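Local coordinates for protein alpha-rhamnosidase (Dictyoglomus thermophilum, PDB 6I60) that probably hydrolyses terminal non-reducing alpha-L-rhamnose residues from alpha-L-rhamnosides, and has been applied to the selective derhamnosylation of natural flavonoids, at residues Pro218-Thr230 with Tyr527-Lys539. Residues are numbered along the deposited sequence; the frame is centred on the assembly and turned at random.
Sequences PGQTDYKKRVLYT and YRKYLNDIRDAQK. With AE3 (2-(2-ethoxyethoxy)ethanol), chain H.
R226, at the start of strand 226-233, meets D533 and D536 of segment 527-539 in a network of salt bridges. Its NE gives a hydrogen bond to OD1 of D536 at 2.6 Å, with the oxygen lying in the guanidinium plane but met from above the carboxylate plane; the two flat groups stand nearly perpendicular, 84° apart. NH2 of R226 adds a weak bond to the same oxygen and a salt bridge to OD1 of D533 at 2.9 Å. The chain bends at chi3 (50°), and the guanidinium at its end meets both carboxylates. D536 is shared: R535 grips its OD2 side-on with NE and NH2, the latter at 2.9 Å. The carboxylate thus probably offsets the like charges of R226 and R535, whose NH2 atoms are 4.0 Å apart. E340 extends the network, pairing with NH1 of R226 and accepting from ND2 of N532.

D533 joins this end of the network to K529, whose NZ forms a salt bridge with OD2 of D533, using that oxygen's syn lone pair, and donates to the backbone O of Q220 at 2.9 Å. The backbone O of S492 is a further acceptor.

Apolar packing is slight: CD1 of L228 rests on CE of K529 at 3.7 Å. Carbons also come close to polar atoms, CG2 of T221 to OD1 of D533 and CD of K225 to the backbone O of D536, the latter at 3.3 Å.

Here a mainly electrostatic interdomain interface joins the start of strand 226-233 and the loop leading into it, in the N-terminal rhamnosidase domain, to the six-hairpin glycosidase domain.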
loop_
_atom_site.group_PDB
_atom_site.type_symbol
_atom_site.label_atom_id
_atom_site.label_comp_id
_atom_site.label_asym_id
_atom_site.label_seq_id
_atom_site.Cartn_x
_atom_site.Cartn_y
_atom_site.Cartn_z
ATOM N N PRO A 218 -3.751 -6.397 -15.078
ATOM C CA PRO A 218 -3.199 -6.806 -13.784
ATOM C C PRO A 218 -2.316 -5.743 -13.140
ATOM O O PRO A 218 -2.247 -4.613 -13.625
ATOM C CB PRO A 218 -2.375 -8.040 -14.144
ATOM C CG PRO A 218 -1.894 -7.759 -15.527
ATOM C CD PRO A 218 -2.970 -6.942 -16.204
ATOM N N GLY A 219 -1.641 -6.118 -12.050
ATOM C CA GLY A 219 -0.767 -5.191 -11.368
ATOM C C GLY A 219 0.531 -4.941 -12.115
ATOM O O GLY A 219 0.991 -5.748 -12.923
ATOM N N GLN A 220 1.129 -3.791 -11.826
ATOM C CA GLN A 220 2.372 -3.392 -12.473
ATOM C C GLN A 220 3.539 -4.158 -11.861
ATOM O O GLN A 220 3.798 -4.052 -10.657
ATOM C CB GLN A 220 2.582 -1.886 -12.333
ATOM C CG GLN A 220 1.373 -1.057 -12.725
ATOM C CD GLN A 220 1.641 0.431 -12.637
ATOM O OE1 GLN A 220 2.770 0.858 -12.385
ATOM N NE2 GLN A 220 0.602 1.232 -12.844
ATOM N N THR A 221 4.236 -4.931 -12.689
ATOM C CA THR A 221 5.445 -5.633 -12.284
ATOM C C THR A 221 6.444 -5.573 -13.428
ATOM O O THR A 221 6.138 -5.093 -14.523
ATOM C CB THR A 221 5.170 -7.097 -11.914
ATOM O OG1 THR A 221 4.307 -7.687 -12.895
ATOM C CG2 THR A 221 4.521 -7.195 -10.543
ATOM N N ASP A 222 7.651 -6.062 -13.166
ATOM C CA ASP A 222 8.636 -6.250 -14.227
ATOM C C ASP A 222 8.177 -7.421 -15.087
ATOM O O ASP A 222 8.431 -8.584 -14.761
ATOM C CB ASP A 222 10.021 -6.494 -13.640
ATOM C CG ASP A 222 11.098 -6.574 -14.705
ATOM O OD1 ASP A 222 10.750 -6.602 -15.905
ATOM O OD2 ASP A 222 12.294 -6.608 -14.342
ATOM N N TYR A 223 7.485 -7.115 -16.189
ATOM C CA TYR A 223 6.871 -8.161 -17.003
ATOM C C TYR A 223 7.899 -9.104 -17.613
ATOM O O TYR A 223 7.542 -10.217 -18.012
ATOM C CB TYR A 223 6.010 -7.532 -18.102
ATOM C CG TYR A 223 4.951 -6.581 -17.585
ATOM C CD1 TYR A 223 3.838 -7.054 -16.901
ATOM C CD2 TYR A 223 5.068 -5.209 -17.775
ATOM C CE1 TYR A 223 2.868 -6.187 -16.423
ATOM C CE2 TYR A 223 4.104 -4.335 -17.301
ATOM C CZ TYR A 223 3.007 -4.829 -16.626
ATOM O OH TYR A 223 2.047 -3.962 -16.154
ATOM N N LYS A 224 9.166 -8.689 -17.688
ATOM C CA LYS A 224 10.201 -9.589 -18.183
ATOM C C LYS A 224 10.564 -10.647 -17.149
ATOM O O LYS A 224 11.037 -11.730 -17.512
ATOM C CB LYS A 224 11.440 -8.791 -18.587
ATOM C CG LYS A 224 11.444 -8.339 -20.038
ATOM C CD LYS A 224 12.665 -7.486 -20.343
ATOM C CE LYS A 224 12.726 -7.115 -21.814
ATOM N NZ LYS A 224 13.633 -5.958 -22.046
ATOM N N LYS A 225 10.351 -10.360 -15.866
ATOM C CA LYS A 225 10.681 -11.298 -14.800
ATOM C C LYS A 225 9.467 -12.011 -14.225
ATOM O O LYS A 225 9.608 -13.123 -13.705
ATOM C CB LYS A 225 11.420 -10.573 -13.668
ATOM C CG LYS A 225 12.844 -10.164 -14.015
ATOM C CD LYS A 225 13.855 -10.887 -13.136
ATOM C CE LYS A 225 15.278 -10.691 -13.642
ATOM N NZ LYS A 225 16.097 -11.932 -13.515
ATOM N N ARG A 226 8.280 -11.411 -14.309
ATOM C CA ARG A 226 7.087 -12.027 -13.744
ATOM C C ARG A 226 5.857 -11.306 -14.271
ATOM O O ARG A 226 5.867 -10.082 -14.414
ATOM C CB ARG A 226 7.116 -11.980 -12.212
ATOM C CG ARG A 226 5.760 -11.790 -11.560
ATOM C CD ARG A 226 5.867 -11.976 -10.064
ATOM N NE ARG A 226 6.966 -11.185 -9.531
ATOM C CZ ARG A 226 6.862 -10.369 -8.490
ATOM N NH1 ARG A 226 5.705 -10.238 -7.856
ATOM N NH2 ARG A 226 7.921 -9.688 -8.087
ATOM N N VAL A 227 4.808 -12.075 -14.560
ATOM C CA VAL A 227 3.523 -11.546 -15.003
ATOM C C VAL A 227 2.443 -12.136 -14.108
ATOM O O VAL A 227 2.236 -13.355 -14.105
ATOM C CB VAL A 227 3.238 -11.873 -16.480
ATOM C CG1 VAL A 227 1.842 -11.401 -16.866
ATOM C CG2 VAL A 227 4.292 -11.246 -17.383
ATOM N N LEU A 228 1.756 -11.280 -13.354
ATOM C CA LEU A 228 0.692 -11.735 -12.467
ATOM C C LEU A 228 -0.600 -11.899 -13.257
ATOM O O LEU A 228 -1.132 -10.923 -13.796
ATOM C CB LEU A 228 0.487 -10.752 -11.316
ATOM C CG LEU A 228 1.733 -10.204 -10.625
ATOM C CD1 LEU A 228 1.374 -8.993 -9.785
ATOM C CD2 LEU A 228 2.376 -11.279 -9.767
ATOM N N TYR A 229 -1.106 -13.127 -13.325
ATOM C CA TYR A 229 -2.382 -13.396 -13.968
ATOM C C TYR A 229 -3.494 -13.420 -12.926
ATOM O O TYR A 229 -3.258 -13.679 -11.743
ATOM C CB TYR A 229 -2.347 -14.720 -14.741
ATOM C CG TYR A 229 -2.323 -15.963 -13.879
ATOM C CD1 TYR A 229 -1.127 -16.469 -13.389
ATOM C CD2 TYR A 229 -3.497 -16.641 -13.568
ATOM C CE1 TYR A 229 -1.100 -17.607 -12.603
ATOM C CE2 TYR A 229 -3.480 -17.779 -12.785
ATOM C CZ TYR A 229 -2.279 -18.258 -12.306
ATOM O OH TYR A 229 -2.258 -19.390 -11.526
ATOM N N THR A 230 -4.711 -13.137 -13.379
ATOM C CA THR A 230 -5.887 -13.105 -12.522
ATOM C C THR A 230 -6.826 -14.246 -12.892
ATOM O O THR A 230 -7.016 -14.549 -14.074
ATOM C CB THR A 230 -6.617 -11.763 -12.647
ATOM O OG1 THR A 230 -5.692 -10.691 -12.428
ATOM C CG2 THR A 230 -7.745 -11.666 -11.631
ATOM N N TYR A 527 2.272 -5.320 0.594
ATOM C CA TYR A 527 3.721 -5.255 0.733
ATOM C C TYR A 527 4.386 -6.576 0.369
ATOM O O TYR A 527 5.527 -6.580 -0.106
ATOM C CB TYR A 527 4.091 -4.837 2.155
ATOM C CG TYR A 527 3.926 -3.355 2.394
ATOM C CD1 TYR A 527 4.218 -2.437 1.394
ATOM C CD2 TYR A 527 3.472 -2.872 3.614
ATOM C CE1 TYR A 527 4.066 -1.082 1.602
ATOM C CE2 TYR A 527 3.316 -1.516 3.833
ATOM C CZ TYR A 527 3.615 -0.627 2.823
ATOM O OH TYR A 527 3.462 0.724 3.033
ATOM N N ARG A 528 3.697 -7.699 0.582
ATOM C CA ARG A 528 4.247 -8.987 0.176
ATOM C C ARG A 528 4.444 -9.043 -1.333
ATOM O O ARG A 528 5.440 -9.594 -1.818
ATOM C CB ARG A 528 3.333 -10.118 0.644
ATOM C CG ARG A 528 3.596 -10.578 2.068
ATOM C CD ARG A 528 2.529 -11.555 2.531
ATOM N NE ARG A 528 3.056 -12.907 2.695
ATOM C CZ ARG A 528 2.611 -13.969 2.030
ATOM N NH1 ARG A 528 1.625 -13.841 1.150
ATOM N NH2 ARG A 528 3.151 -15.161 2.246
ATOM N N LYS A 529 3.506 -8.472 -2.091
ATOM C CA LYS A 529 3.672 -8.388 -3.538
ATOM C C LYS A 529 4.792 -7.424 -3.908
ATOM O O LYS A 529 5.567 -7.691 -4.833
ATOM C CB LYS A 529 2.355 -7.962 -4.190
ATOM C CG LYS A 529 2.433 -7.782 -5.697
ATOM C CD LYS A 529 2.286 -6.323 -6.081
ATOM C CE LYS A 529 2.211 -6.152 -7.588
ATOM N NZ LYS A 529 2.988 -4.966 -8.043
ATOM N N TYR A 530 4.893 -6.298 -3.196
ATOM C CA TYR A 530 5.937 -5.326 -3.504
ATOM C C TYR A 530 7.309 -5.839 -3.088
ATOM O O TYR A 530 8.311 -5.561 -3.758
ATOM C CB TYR A 530 5.636 -3.990 -2.825
ATOM C CG TYR A 530 6.550 -2.872 -3.270
ATOM C CD1 TYR A 530 6.674 -2.544 -4.615
ATOM C CD2 TYR A 530 7.297 -2.148 -2.348
ATOM C CE1 TYR A 530 7.511 -1.520 -5.030
ATOM C CE2 TYR A 530 8.138 -1.124 -2.754
ATOM C CZ TYR A 530 8.241 -0.815 -4.095
ATOM O OH TYR A 530 9.076 0.201 -4.503
ATOM N N LEU A 531 7.374 -6.581 -1.979
ATOM C CA LEU A 531 8.637 -7.188 -1.574
ATOM C C LEU A 531 9.139 -8.165 -2.627
ATOM O O LEU A 531 10.353 -8.305 -2.819
ATOM C CB LEU A 531 8.477 -7.889 -0.226
ATOM C CG LEU A 531 8.678 -7.010 1.009
ATOM C CD1 LEU A 531 8.532 -7.827 2.284
ATOM C CD2 LEU A 531 10.035 -6.324 0.954
ATOM N N ASN A 532 8.224 -8.845 -3.318
ATOM C CA ASN A 532 8.628 -9.684 -4.439
ATOM C C ASN A 532 9.166 -8.839 -5.586
ATOM O O ASN A 532 10.114 -9.242 -6.269
ATOM C CB ASN A 532 7.452 -10.540 -4.910
ATOM C CG ASN A 532 7.189 -11.721 -3.999
ATOM O OD1 ASN A 532 8.079 -12.183 -3.284
ATOM N ND2 ASN A 532 5.959 -12.219 -4.021
ATOM N N ASP A 533 8.563 -7.667 -5.820
ATOM C CA ASP A 533 9.030 -6.794 -6.894
ATOM C C ASP A 533 10.466 -6.348 -6.653
ATOM O O ASP A 533 11.266 -6.269 -7.594
ATOM C CB ASP A 533 8.109 -5.580 -7.024
ATOM C CG ASP A 533 6.734 -5.943 -7.552
ATOM O OD1 ASP A 533 6.544 -7.103 -7.976
ATOM O OD2 ASP A 533 5.842 -5.067 -7.541
ATOM N N ILE A 534 10.808 -6.048 -5.399
ATOM C CA ILE A 534 12.186 -5.708 -5.066
ATOM C C ILE A 534 13.093 -6.915 -5.265
ATOM O O ILE A 534 14.232 -6.786 -5.730
ATOM C CB ILE A 534 12.261 -5.167 -3.626
ATOM C CG1 ILE A 534 11.415 -3.899 -3.497
ATOM C CG2 ILE A 534 13.701 -4.900 -3.221
ATOM C CD1 ILE A 534 10.630 -3.824 -2.212
ATOM N N ARG A 535 12.599 -8.109 -4.928
ATOM C CA ARG A 535 13.375 -9.324 -5.147
ATOM C C ARG A 535 13.585 -9.583 -6.634
ATOM O O ARG A 535 14.646 -10.072 -7.042
ATOM C CB ARG A 535 12.675 -10.510 -4.482
ATOM C CG ARG A 535 13.451 -11.813 -4.538
ATOM C CD ARG A 535 12.509 -13.002 -4.616
ATOM N NE ARG A 535 11.571 -12.887 -5.731
ATOM C CZ ARG A 535 10.304 -13.289 -5.688
ATOM N NH1 ARG A 535 9.819 -13.834 -4.579
ATOM N NH2 ARG A 535 9.523 -13.147 -6.751
ATOM N N ASP A 536 12.590 -9.257 -7.459
ATOM C CA ASP A 536 12.685 -9.449 -8.901
ATOM C C ASP A 536 13.564 -8.410 -9.582
ATOM O O ASP A 536 13.852 -8.553 -10.776
ATOM C CB ASP A 536 11.287 -9.425 -9.531
ATOM C CG ASP A 536 10.583 -10.770 -9.445
ATOM O OD1 ASP A 536 9.524 -10.931 -10.088
ATOM O OD2 ASP A 536 11.086 -11.664 -8.731
ATOM N N ALA A 537 13.992 -7.371 -8.868
ATOM C CA ALA A 537 14.860 -6.353 -9.435
ATOM C C ALA A 537 16.225 -6.299 -8.767
ATOM O O ALA A 537 17.038 -5.437 -9.120
ATOM C CB ALA A 537 14.191 -4.974 -9.351
ATOM N N GLN A 538 16.500 -7.191 -7.820
ATOM C CA GLN A 538 17.800 -7.220 -7.166
ATOM C C GLN A 538 18.847 -7.768 -8.128
ATOM O O GLN A 538 18.692 -8.870 -8.666
ATOM C CB GLN A 538 17.734 -8.069 -5.900
ATOM C CG GLN A 538 18.936 -7.912 -4.987
ATOM C CD GLN A 538 18.738 -8.580 -3.643
ATOM O OE1 GLN A 538 17.956 -9.523 -3.515
ATOM N NE2 GLN A 538 19.443 -8.091 -2.631
ATOM N N LYS A 539 19.912 -6.999 -8.346
ATOM C CA LYS A 539 20.984 -7.427 -9.228
ATOM C C LYS A 539 21.812 -8.527 -8.564
ATOM O O LYS A 539 21.647 -8.844 -7.382
ATOM C CB LYS A 539 21.869 -6.240 -9.607
ATOM C CG LYS A 539 21.291 -5.366 -10.711
ATOM C CD LYS A 539 22.329 -4.396 -11.257
ATOM C CE LYS A 539 22.811 -4.822 -12.635
ATOM N NZ LYS A 539 24.019 -4.062 -13.063
HETATM C C2 AE3 H . 20.326 -3.193 -15.014
HETATM O O2 AE3 H . 21.572 -2.620 -14.673
HETATM C C3 AE3 H . 22.166 -1.893 -15.729
HETATM C C4 AE3 H . 23.623 -1.649 -15.392
HETATM O O3 AE3 H . 23.709 -1.106 -14.090
HETATM C C5 AE3 H . 25.016 -0.692 -13.744
HETATM C C6 AE3 H . 24.963 0.107 -12.457
HETATM O O4 AE3 H . 26.212 0.755 -12.256
#